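Local coordinates for actin-related protein 8 (PDB 4FO0) that binds ATP with low basal ATPase activity, serves as a proposed core subunit of the INO80 chromatin-remodelling complex, and is needed to recruit INO80 to sites of DNA damage, at residues 504-509 against 539-544; 247-252 against 260-265; 320-325 against 511-516. One frame throughout, in Å; residues are numbered along the deposited sequence.

Interaction 1: 504-509 against 539-544. With ATP (adenosine-5'-triphosphate), chain C.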
loop_
_atom_site.group_PDB
_atom_site.type_symbol
_atom_site.label_atom_id
_atom_site.label_comp_id
_atom_site.label_asym_id
_atom_site.label_seq_id
_atom_site.Cartn_x
_atom_site.Cartn_y
_atom_site.Cartn_z
ATOM N N ILE A 504 5.314 -4.324 -18.151
ATOM C CA ILE A 504 4.757 -4.504 -16.808
ATOM C C ILE A 504 5.147 -3.346 -15.885
ATOM O O ILE A 504 6.318 -3.157 -15.537
ATOM C CB ILE A 504 5.190 -5.833 -16.200
ATOM C CG1 ILE A 504 4.741 -6.978 -17.112
ATOM C CG2 ILE A 504 4.597 -5.994 -14.823
ATOM C CD1 ILE A 504 5.728 -8.134 -17.183
ATOM N N LEU A 505 4.154 -2.554 -15.511
ATOM C CA LEU A 505 4.388 -1.399 -14.661
ATOM C C LEU A 505 4.161 -1.763 -13.202
ATOM O O LEU A 505 3.137 -2.361 -12.848
ATOM C CB LEU A 505 3.450 -0.278 -15.059
ATOM C CG LEU A 505 3.484 0.965 -14.191
ATOM C CD1 LEU A 505 4.888 1.546 -14.195
ATOM C CD2 LEU A 505 2.434 1.964 -14.677
ATOM N N VAL A 506 5.123 -1.427 -12.355
ATOM C CA VAL A 506 4.971 -1.710 -10.934
ATOM C C VAL A 506 4.899 -0.453 -10.077
ATOM O O VAL A 506 5.813 0.379 -10.047
ATOM C CB VAL A 506 6.041 -2.656 -10.404
ATOM C CG1 VAL A 506 5.843 -2.854 -8.908
ATOM C CG2 VAL A 506 5.944 -3.974 -11.130
ATOM N N VAL A 507 3.805 -0.357 -9.349
ATOM C CA VAL A 507 3.441 0.863 -8.674
ATOM C C VAL A 507 3.173 0.652 -7.155
ATOM O O VAL A 507 3.056 -0.486 -6.677
ATOM C CB VAL A 507 2.265 1.461 -9.444
ATOM C CG1 VAL A 507 1.030 1.542 -8.596
ATOM C CG2 VAL A 507 2.661 2.782 -10.067
ATOM N N GLY A 508 3.124 1.744 -6.394
ATOM C CA GLY A 508 2.951 1.658 -4.955
ATOM C C GLY A 508 4.241 1.377 -4.194
ATOM O O GLY A 508 5.288 1.177 -4.787
ATOM N N GLY A 509 4.171 1.344 -2.869
ATOM C CA GLY A 509 5.370 1.287 -2.061
ATOM C C GLY A 509 5.875 -0.115 -1.803
ATOM O O GLY A 509 7.061 -0.318 -1.539
ATOM N N VAL A 539 10.866 -8.262 -22.542
ATOM C CA VAL A 539 9.947 -8.021 -21.450
ATOM C C VAL A 539 10.483 -6.821 -20.690
ATOM O O VAL A 539 11.631 -6.815 -20.263
ATOM C CB VAL A 539 9.871 -9.239 -20.515
ATOM C CG1 VAL A 539 9.199 -8.874 -19.199
ATOM C CG2 VAL A 539 9.139 -10.378 -21.201
ATOM N N ASP A 540 9.664 -5.790 -20.545
ATOM C CA ASP A 540 10.114 -4.588 -19.858
ATOM C C ASP A 540 9.350 -4.348 -18.553
ATOM O O ASP A 540 8.139 -4.134 -18.558
ATOM C CB ASP A 540 10.005 -3.371 -20.775
ATOM C CG ASP A 540 10.941 -2.255 -20.364
ATOM O OD1 ASP A 540 12.005 -2.568 -19.779
ATOM O OD2 ASP A 540 10.615 -1.070 -20.621
ATOM N N VAL A 541 10.066 -4.406 -17.436
ATOM C CA VAL A 541 9.477 -4.060 -16.154
ATOM C C VAL A 541 9.843 -2.628 -15.781
ATOM O O VAL A 541 11.017 -2.274 -15.722
ATOM C CB VAL A 541 9.904 -5.030 -15.042
ATOM C CG1 VAL A 541 9.361 -4.567 -13.717
ATOM C CG2 VAL A 541 9.383 -6.421 -15.345
ATOM N N ILE A 542 8.827 -1.805 -15.551
ATOM C CA ILE A 542 9.035 -0.400 -15.214
ATOM C C ILE A 542 8.684 -0.176 -13.755
ATOM O O ILE A 542 7.576 -0.517 -13.330
ATOM C CB ILE A 542 8.151 0.534 -16.089
ATOM C CG1 ILE A 542 8.541 0.425 -17.561
ATOM C CG2 ILE A 542 8.212 1.964 -15.609
ATOM C CD1 ILE A 542 7.874 -0.768 -18.236
ATOM N N THR A 543 9.611 0.405 -12.991
ATOM C CA THR A 543 9.364 0.644 -11.568
ATOM C C THR A 543 9.429 2.102 -11.163
ATOM O O THR A 543 8.704 2.528 -10.264
ATOM C CB THR A 543 10.301 -0.162 -10.672
ATOM O OG1 THR A 543 11.656 0.044 -11.093
ATOM C CG2 THR A 543 9.938 -1.641 -10.754
ATOM N N ARG A 544 10.309 2.858 -11.805
ATOM C CA ARG A 544 10.410 4.291 -11.549
ATOM C C ARG A 544 10.254 5.051 -12.856
ATOM O O ARG A 544 11.192 5.687 -13.330
ATOM C CB ARG A 544 11.754 4.642 -10.907
ATOM C CG ARG A 544 11.962 4.088 -9.509
ATOM C CD ARG A 544 13.122 4.794 -8.824
ATOM N NE ARG A 544 12.870 6.225 -8.709
ATOM C CZ ARG A 544 12.354 6.808 -7.633
ATOM N NH1 ARG A 544 12.046 6.091 -6.558
ATOM N NH2 ARG A 544 12.158 8.113 -7.628
HETATM P PG ATP C . -2.787 -0.457 0.055
HETATM O O1G ATP C . -2.479 -0.051 -1.360
HETATM O O2G ATP C . -4.143 -0.036 0.566
HETATM O O3G ATP C . -2.435 -1.885 0.414
HETATM P PB ATP C . -1.199 1.897 0.672
HETATM O O1B ATP C . -1.245 2.553 2.026
HETATM O O2B ATP C . -1.738 2.553 -0.591
HETATM O O3B ATP C . -1.767 0.415 0.928
HETATM P PA ATP C . 1.480 2.340 -0.206
HETATM O O1A ATP C . 1.579 3.592 0.627
HETATM O O2A ATP C . 1.394 2.391 -1.710
HETATM O O3A ATP C . 0.317 1.435 0.412
HETATM O "O5'" ATP C . 2.736 1.432 0.176
HETATM C "C5'" ATP C . 2.996 1.228 1.556
HETATM C "C4'" ATP C . 4.032 0.139 1.685
HETATM O "O4'" ATP C . 5.188 0.561 0.977
HETATM C "C3'" ATP C . 4.463 -0.101 3.122
HETATM O "O3'" ATP C . 4.426 -1.503 3.408
HETATM C "C2'" ATP C . 5.884 0.405 3.169
HETATM O "O2'" ATP C . 6.700 -0.314 4.081
HETATM C "C1'" ATP C . 6.314 0.157 1.745
HETATM N N9 ATP C . 7.544 0.898 1.432
HETATM C C8 ATP C . 7.678 2.231 1.388
HETATM N N7 ATP C . 8.952 2.573 1.079
HETATM C C5 ATP C . 9.645 1.439 0.920
HETATM C C6 ATP C . 11.038 1.092 0.599
HETATM N N6 ATP C . 11.943 2.078 0.373
HETATM N N1 ATP C . 11.358 -0.228 0.537
HETATM C C2 ATP C . 10.456 -1.203 0.762
HETATM N N3 ATP C . 9.166 -0.950 1.071
HETATM C C4 ATP C . 8.713 0.328 1.159
#
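Three backbone hydrogen bonds tie I504 and V506 to the strand of D540 and I542, in the alternating register of a parallel pair. I504 N gives to D540 O, and I504 O accepts from I542 N. The shortest of the three runs from V506 N to I542 O, at 2.8 Å. The strand axes diverge by only 20°, consistent with a regular, slightly twisted pair.

Apolar contacts form on both faces. On the face of L505 and I542, CG of L505 is anti to its backbone N (chi1 175°), and the branch beyond brings L505 CD1 to 3.6 Å from I542 CG2. On the face of I504 and V541, I504 CD1 lies 4.1 Å from V539 CG1. Further along, V506 CB meets the methyl T543 CG2 at 4.0 Å, while T543 OG1 turns to Q517.

The third kind is contact with the nucleotide. Beyond the strand, G509 N donates to ATP O2A at 3.2 Å. At the backbone angles of G508 (phi 82°, psi 177°) a CB would press on V507 O, which favours glycine, as in the adenosine motif of the actin fold.

Helix 516-527 lies in the beta-alpha-beta crossover between the two strands, placing L520 against V506 and Q521 against V541. Strand 503-507 is flanked by strand 247-253 on its other side, whereas strand 540-542 ends the sheet.

Interaction 2: 247-252 against 260-265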
loop_
_atom_site.group_PDB
_atom_site.type_symbol
_atom_site.label_atom_id
_atom_site.label_comp_id
_atom_site.label_asym_id
_atom_site.label_seq_id
_atom_site.Cartn_x
_atom_site.Cartn_y
_atom_site.Cartn_z
ATOM N N SER A 247 -0.949 1.332 -22.786
ATOM C CA SER A 247 -1.223 -0.092 -22.622
ATOM C C SER A 247 -0.141 -0.747 -21.784
ATOM O O SER A 247 1.047 -0.572 -22.043
ATOM C CB SER A 247 -1.337 -0.802 -23.975
ATOM O OG SER A 247 -2.627 -0.627 -24.531
ATOM N N THR A 248 -0.546 -1.519 -20.786
ATOM C CA THR A 248 0.431 -2.087 -19.874
ATOM C C THR A 248 -0.248 -2.959 -18.841
ATOM O O THR A 248 -1.418 -2.757 -18.508
ATOM C CB THR A 248 1.223 -0.951 -19.153
ATOM O OG1 THR A 248 2.218 -1.504 -18.292
ATOM C CG2 THR A 248 0.294 -0.073 -18.329
ATOM N N CYS A 249 0.482 -3.948 -18.351
ATOM C CA CYS A 249 0.055 -4.659 -17.159
ATOM C C CYS A 249 0.471 -3.825 -15.933
ATOM O O CYS A 249 1.635 -3.424 -15.808
ATOM C CB CYS A 249 0.683 -6.049 -17.128
ATOM S SG CYS A 249 0.236 -7.046 -15.689
ATOM N N ILE A 250 -0.486 -3.534 -15.052
ATOM C CA ILE A 250 -0.221 -2.733 -13.857
ATOM C C ILE A 250 -0.248 -3.584 -12.611
ATOM O O ILE A 250 -1.169 -4.380 -12.410
ATOM C CB ILE A 250 -1.297 -1.678 -13.608
ATOM C CG1 ILE A 250 -1.714 -1.043 -14.913
ATOM C CG2 ILE A 250 -0.797 -0.638 -12.580
ATOM C CD1 ILE A 250 -0.536 -0.507 -15.685
ATOM N N VAL A 251 0.741 -3.380 -11.757
ATOM C CA VAL A 251 0.787 -4.067 -10.478
ATOM C C VAL A 251 0.919 -3.015 -9.400
ATOM O O VAL A 251 1.890 -2.262 -9.391
ATOM C CB VAL A 251 1.994 -5.010 -10.377
ATOM C CG1 VAL A 251 1.966 -5.723 -9.053
ATOM C CG2 VAL A 251 1.997 -5.998 -11.530
ATOM N N ASP A 252 -0.058 -2.934 -8.506
ATOM C CA ASP A 252 0.060 -1.992 -7.407
ATOM C C ASP A 252 0.308 -2.771 -6.127
ATOM O O ASP A 252 -0.607 -3.404 -5.593
ATOM C CB ASP A 252 -1.194 -1.121 -7.296
ATOM C CG ASP A 252 -1.097 -0.064 -6.169
ATOM O OD1 ASP A 252 -0.389 -0.299 -5.160
ATOM O OD2 ASP A 252 -1.741 1.009 -6.291
ATOM N N VAL A 260 -3.318 -6.677 -9.533
ATOM C CA VAL A 260 -2.810 -6.932 -10.869
ATOM C C VAL A 260 -3.940 -6.736 -11.877
ATOM O O VAL A 260 -5.099 -7.073 -11.606
ATOM C CB VAL A 260 -2.274 -8.357 -11.007
ATOM C CG1 VAL A 260 -1.454 -8.491 -12.283
ATOM C CG2 VAL A 260 -1.417 -8.695 -9.820
ATOM N N CYS A 261 -3.615 -6.171 -13.034
ATOM C CA CYS A 261 -4.589 -6.111 -14.111
ATOM C C CYS A 261 -3.961 -5.603 -15.393
ATOM O O CYS A 261 -2.860 -5.048 -15.390
ATOM C CB CYS A 261 -5.796 -5.262 -13.720
ATOM S SG CYS A 261 -5.575 -3.465 -13.880
ATOM N N CYS A 262 -4.654 -5.820 -16.499
ATOM C CA CYS A 262 -4.168 -5.340 -17.780
ATOM C C CYS A 262 -4.995 -4.170 -18.244
ATOM O O CYS A 262 -6.227 -4.236 -18.271
ATOM C CB CYS A 262 -4.181 -6.459 -18.807
ATOM S SG CYS A 262 -2.963 -7.711 -18.420
ATOM N N VAL A 263 -4.308 -3.090 -18.588
ATOM C CA VAL A 263 -4.989 -1.866 -18.964
ATOM C C VAL A 263 -4.604 -1.510 -20.378
ATOM O O VAL A 263 -3.425 -1.533 -20.742
ATOM C CB VAL A 263 -4.652 -0.714 -17.994
ATOM C CG1 VAL A 263 -5.065 0.631 -18.569
ATOM C CG2 VAL A 263 -5.319 -0.952 -16.657
ATOM N N GLU A 264 -5.619 -1.207 -21.177
ATOM C CA GLU A 264 -5.443 -0.877 -22.585
ATOM C C GLU A 264 -6.240 0.380 -22.898
ATOM O O GLU A 264 -7.467 0.337 -23.013
ATOM C CB GLU A 264 -5.929 -2.034 -23.450
ATOM C CG GLU A 264 -5.186 -2.194 -24.759
ATOM C CD GLU A 264 -5.494 -3.519 -25.430
ATOM O OE1 GLU A 264 -6.378 -4.242 -24.927
ATOM O OE2 GLU A 264 -4.853 -3.844 -26.453
ATOM N N ASP A 265 -5.534 1.502 -22.998
ATOM C CA ASP A 265 -6.144 2.794 -23.328
ATOM C C ASP A 265 -7.280 3.184 -22.390
ATOM O O ASP A 265 -8.413 3.383 -22.834
ATOM C CB ASP A 265 -6.660 2.798 -24.770
ATOM C CG ASP A 265 -5.675 2.185 -25.745
ATOM O OD1 ASP A 265 -4.475 2.553 -25.703
ATOM O OD2 ASP A 265 -6.105 1.321 -26.543
#
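The carbonyl oxygen C261 O is approached by two donors of the facing strand: I250 N gives it a hydrogen bond of 2.8 Å, and the CA-H of C249 adds a weaker contact, with C249 CA at 3.4 Å from C261 O. The I250 and C261 pair is completed by C261 N donating to I250 O at 3.1 Å. Two residues along, T248 N donates to V263 O at 2.9 Å and V263 N donates to T248 O at 2.9 Å. This alternation, with hydrogen-bonded pairs at T248 and V263 and at I250 and C261, and a non-hydrogen-bonded pair at C249 and C262 between them, is that of an antiparallel hairpin; the strand directions differ by 153°.

Side chains pack in two layers. On the face of I250 and V263, I250 CG1 and V263 CG2 meet at 4.0 Å. On the other, C249 carries SG anti to its backbone N (chi1 180°) and meets V260 CG1 with that sulfur at 4.1 Å, while C249 CB lies 4.2 Å from C262 SG. At the outer end, S247 sits beside the chain of E264, whose carboxylate is taken by K499, T496 and H269. The opposite end leads through D252 into the ATP-binding turn, corresponding to the second phosphate loop of actins.

Backbone bonds and small or apolar side chains therefore hold the middle of the pair, with charged side chains at its two ends, E264 and D265 at one and D252 at the other.

Interaction 3: 320-325 against 511-516. With ATP (adenosine-5'-triphosphate), chain C.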
loop_
_atom_site.group_PDB
_atom_site.type_symbol
_atom_site.label_atom_id
_atom_site.label_comp_id
_atom_site.label_asym_id
_atom_site.label_seq_id
_atom_site.Cartn_x
_atom_site.Cartn_y
_atom_site.Cartn_z
ATOM N N CYS A 320 15.994 -4.844 3.759
ATOM C CA CYS A 320 15.519 -5.789 2.760
ATOM C C CYS A 320 15.909 -5.393 1.334
ATOM O O CYS A 320 15.930 -4.211 0.979
ATOM C CB CYS A 320 14.006 -5.980 2.909
ATOM S SG CYS A 320 13.605 -6.876 4.449
ATOM N N HIS A 321 16.240 -6.391 0.523
ATOM C CA HIS A 321 16.648 -6.153 -0.863
ATOM C C HIS A 321 16.256 -7.368 -1.686
ATOM O O HIS A 321 15.991 -8.431 -1.121
ATOM C CB HIS A 321 18.164 -5.932 -0.947
ATOM C CG HIS A 321 18.968 -7.128 -0.528
ATOM N ND1 HIS A 321 19.352 -8.114 -1.412
ATOM C CD2 HIS A 321 19.435 -7.509 0.686
ATOM C CE1 HIS A 321 20.028 -9.046 -0.761
ATOM N NE2 HIS A 321 20.097 -8.700 0.511
ATOM N N LEU A 322 16.211 -7.213 -3.007
ATOM C CA LEU A 322 16.025 -8.354 -3.915
ATOM C C LEU A 322 17.231 -8.522 -4.844
ATOM O O LEU A 322 17.087 -8.726 -6.052
ATOM C CB LEU A 322 14.748 -8.200 -4.732
ATOM C CG LEU A 322 13.441 -8.361 -3.965
ATOM C CD1 LEU A 322 12.273 -7.814 -4.779
ATOM C CD2 LEU A 322 13.216 -9.816 -3.625
ATOM N N ASP A 323 18.422 -8.436 -4.265
ATOM C CA ASP A 323 19.656 -8.506 -5.031
ATOM C C ASP A 323 20.458 -9.783 -4.689
ATOM O O ASP A 323 20.995 -9.901 -3.587
ATOM C CB ASP A 323 20.463 -7.239 -4.729
ATOM C CG ASP A 323 21.772 -7.165 -5.493
ATOM O OD1 ASP A 323 22.136 -8.154 -6.171
ATOM O OD2 ASP A 323 22.445 -6.109 -5.395
ATOM N N GLN A 324 20.536 -10.736 -5.621
ATOM C CA GLN A 324 21.284 -11.981 -5.374
ATOM C C GLN A 324 22.710 -11.727 -4.921
ATOM O O GLN A 324 23.279 -12.500 -4.146
ATOM C CB GLN A 324 21.357 -12.856 -6.625
ATOM C CG GLN A 324 20.145 -13.696 -6.871
ATOM C CD GLN A 324 19.920 -14.750 -5.802
ATOM O OE1 GLN A 324 18.897 -14.733 -5.110
ATOM N NE2 GLN A 324 20.855 -15.695 -5.684
ATOM N N ASP A 325 23.285 -10.641 -5.412
ATOM C CA ASP A 325 24.713 -10.407 -5.258
ATOM C C ASP A 325 25.118 -9.859 -3.897
ATOM O O ASP A 325 26.303 -9.862 -3.552
ATOM C CB ASP A 325 25.227 -9.534 -6.403
ATOM C CG ASP A 325 24.996 -10.176 -7.764
ATOM O OD1 ASP A 325 25.090 -11.421 -7.866
ATOM O OD2 ASP A 325 24.701 -9.442 -8.726
ATOM N N LEU A 511 6.753 -2.777 -3.277
ATOM C CA LEU A 511 7.866 -3.454 -3.933
ATOM C C LEU A 511 9.034 -2.502 -4.182
ATOM O O LEU A 511 9.745 -2.620 -5.170
ATOM C CB LEU A 511 7.416 -4.149 -5.226
ATOM C CG LEU A 511 8.215 -5.387 -5.644
ATOM C CD1 LEU A 511 7.862 -6.601 -4.782
ATOM C CD2 LEU A 511 7.979 -5.693 -7.098
ATOM N N MET A 512 9.249 -1.577 -3.252
ATOM C CA MET A 512 10.312 -0.600 -3.410
ATOM C C MET A 512 11.695 -1.075 -2.954
ATOM O O MET A 512 12.513 -0.291 -2.491
ATOM C CB MET A 512 9.909 0.736 -2.783
ATOM C CG MET A 512 9.109 1.608 -3.757
ATOM S SD MET A 512 8.525 3.181 -3.100
ATOM C CE MET A 512 10.001 3.849 -2.335
ATOM N N PHE A 513 11.965 -2.359 -3.139
ATOM C CA PHE A 513 13.255 -2.928 -2.773
ATOM C C PHE A 513 14.316 -2.777 -3.851
ATOM O O PHE A 513 14.033 -2.802 -5.044
ATOM C CB PHE A 513 13.108 -4.400 -2.456
ATOM C CG PHE A 513 12.055 -4.682 -1.462
ATOM C CD1 PHE A 513 12.307 -4.526 -0.116
ATOM C CD2 PHE A 513 10.803 -5.108 -1.870
ATOM C CE1 PHE A 513 11.328 -4.794 0.818
ATOM C CE2 PHE A 513 9.826 -5.381 -0.946
ATOM C CZ PHE A 513 10.086 -5.223 0.407
ATOM N N HIS A 514 15.551 -2.645 -3.402
ATOM C CA HIS A 514 16.694 -2.555 -4.284
ATOM C C HIS A 514 16.751 -3.790 -5.200
ATOM O O HIS A 514 16.635 -4.935 -4.732
ATOM C CB HIS A 514 17.949 -2.404 -3.418
ATOM C CG HIS A 514 19.209 -2.227 -4.196
ATOM N ND1 HIS A 514 20.167 -3.215 -4.291
ATOM C CD2 HIS A 514 19.679 -1.173 -4.904
ATOM C CE1 HIS A 514 21.171 -2.777 -5.031
ATOM N NE2 HIS A 514 20.899 -1.544 -5.417
ATOM N N LYS A 515 16.903 -3.540 -6.502
ATOM C CA LYS A 515 16.961 -4.583 -7.538
ATOM C C LYS A 515 15.612 -5.236 -7.840
ATOM O O LYS A 515 15.539 -6.263 -8.517
ATOM C CB LYS A 515 17.992 -5.668 -7.200
ATOM C CG LYS A 515 19.425 -5.186 -7.238
ATOM C CD LYS A 515 19.729 -4.514 -8.553
ATOM C CE LYS A 515 21.226 -4.234 -8.711
ATOM N NZ LYS A 515 21.571 -3.651 -10.052
ATOM N N ALA A 516 14.537 -4.643 -7.350
ATOM C CA ALA A 516 13.246 -5.270 -7.534
ATOM C C ALA A 516 12.906 -5.403 -9.028
ATOM O O ALA A 516 12.445 -6.457 -9.477
ATOM C CB ALA A 516 12.176 -4.510 -6.785
HETATM P PG ATP C . -2.787 -0.457 0.055
HETATM O O1G ATP C . -2.479 -0.051 -1.360
HETATM O O2G ATP C . -4.143 -0.036 0.566
HETATM O O3G ATP C . -2.435 -1.885 0.414
HETATM P PB ATP C . -1.199 1.897 0.672
HETATM O O1B ATP C . -1.245 2.553 2.026
HETATM O O2B ATP C . -1.738 2.553 -0.591
HETATM O O3B ATP C . -1.767 0.415 0.928
HETATM P PA ATP C . 1.480 2.340 -0.206
HETATM O O1A ATP C . 1.579 3.592 0.627
HETATM O O2A ATP C . 1.394 2.391 -1.710
HETATM O O3A ATP C . 0.317 1.435 0.412
HETATM O "O5'" ATP C . 2.736 1.432 0.176
HETATM C "C5'" ATP C . 2.996 1.228 1.556
HETATM C "C4'" ATP C . 4.032 0.139 1.685
HETATM O "O4'" ATP C . 5.188 0.561 0.977
HETATM C "C3'" ATP C . 4.463 -0.101 3.122
HETATM O "O3'" ATP C . 4.426 -1.503 3.408
HETATM C "C2'" ATP C . 5.884 0.405 3.169
HETATM O "O2'" ATP C . 6.700 -0.314 4.081
HETATM C "C1'" ATP C . 6.314 0.157 1.745
HETATM N N9 ATP C . 7.544 0.898 1.432
HETATM C C8 ATP C . 7.678 2.231 1.388
HETATM N N7 ATP C . 8.952 2.573 1.079
HETATM C C5 ATP C . 9.645 1.439 0.920
HETATM C C6 ATP C . 11.038 1.092 0.599
HETATM N N6 ATP C . 11.943 2.078 0.373
HETATM N N1 ATP C . 11.358 -0.228 0.537
HETATM C C2 ATP C . 10.456 -1.203 0.762
HETATM N N3 ATP C . 9.166 -0.950 1.071
HETATM C C4 ATP C . 8.713 0.328 1.159
HETATM O O HOH W 1 16.112 -2.219 -0.746
#
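L322 loses more surface to the contact than any other residue of the two segments, and both its backbone and its side chain take part. L322 N donates to H514 O at 2.9 Å, nearly straight on to the carbonyl (C=O...N 165°), while L322 CD1 rests 3.9 Å from A516 CB.

F513 comes next. Its CG is anti to the carbonyl carbon (chi1 -52°), and F513 CE1 lies 3.6 Å from C320 CB. ATP C2 lies over one face of that ring, offset toward the rim, 3.7 Å from F513 CE1. A type II turn from F513 to A516, closed by A516 N donating to F513 O at 3.0 Å, leads into helix 516-527.

H514 is the third. A water accepts from H514 N and donates to C320 O, and D323 OD2 stands near the plane of the imidazole at its edge, 3.6 Å from H514 CE1. D323 also lies alongside K515, and its OD1 accepts from D325 N at 2.8 Å, forming an Asx turn. An alanine here would probably leave the amide of D325 without its side-chain acceptor and the edge of H514 without the neighbouring carboxylate.

Chemically, the junction is largely apolar round the F513 ring and more polar toward D323 and K515, where D323 OD2 and K515 NZ stay too far apart for a salt bridge; their attraction is probably only long-range.

How the interactions relate
Interactions 1 and 2 belong to one six-stranded mixed sheet and have centres about 10 Å apart: strands 503-507 and 247-253 are neighbours, probably joined by L505 N to C249 O and V507 N to V251 O. Along the chain the hairpin of interaction 2 closes first. Interaction 3 lies about 13 Å from interaction 1, centre to centre; their segments follow in the order 320-325, 504-509, 511-516, 539-544, and the direct link between the middle two connects the contacts, with V506 packed on L511. Interactions 2 and 3 do not touch, their centres about 23 Å apart. Interaction 1 meets ATP at phosphate and ribose, interaction 3 at adenine, while interaction 2 supplies D252 to the site.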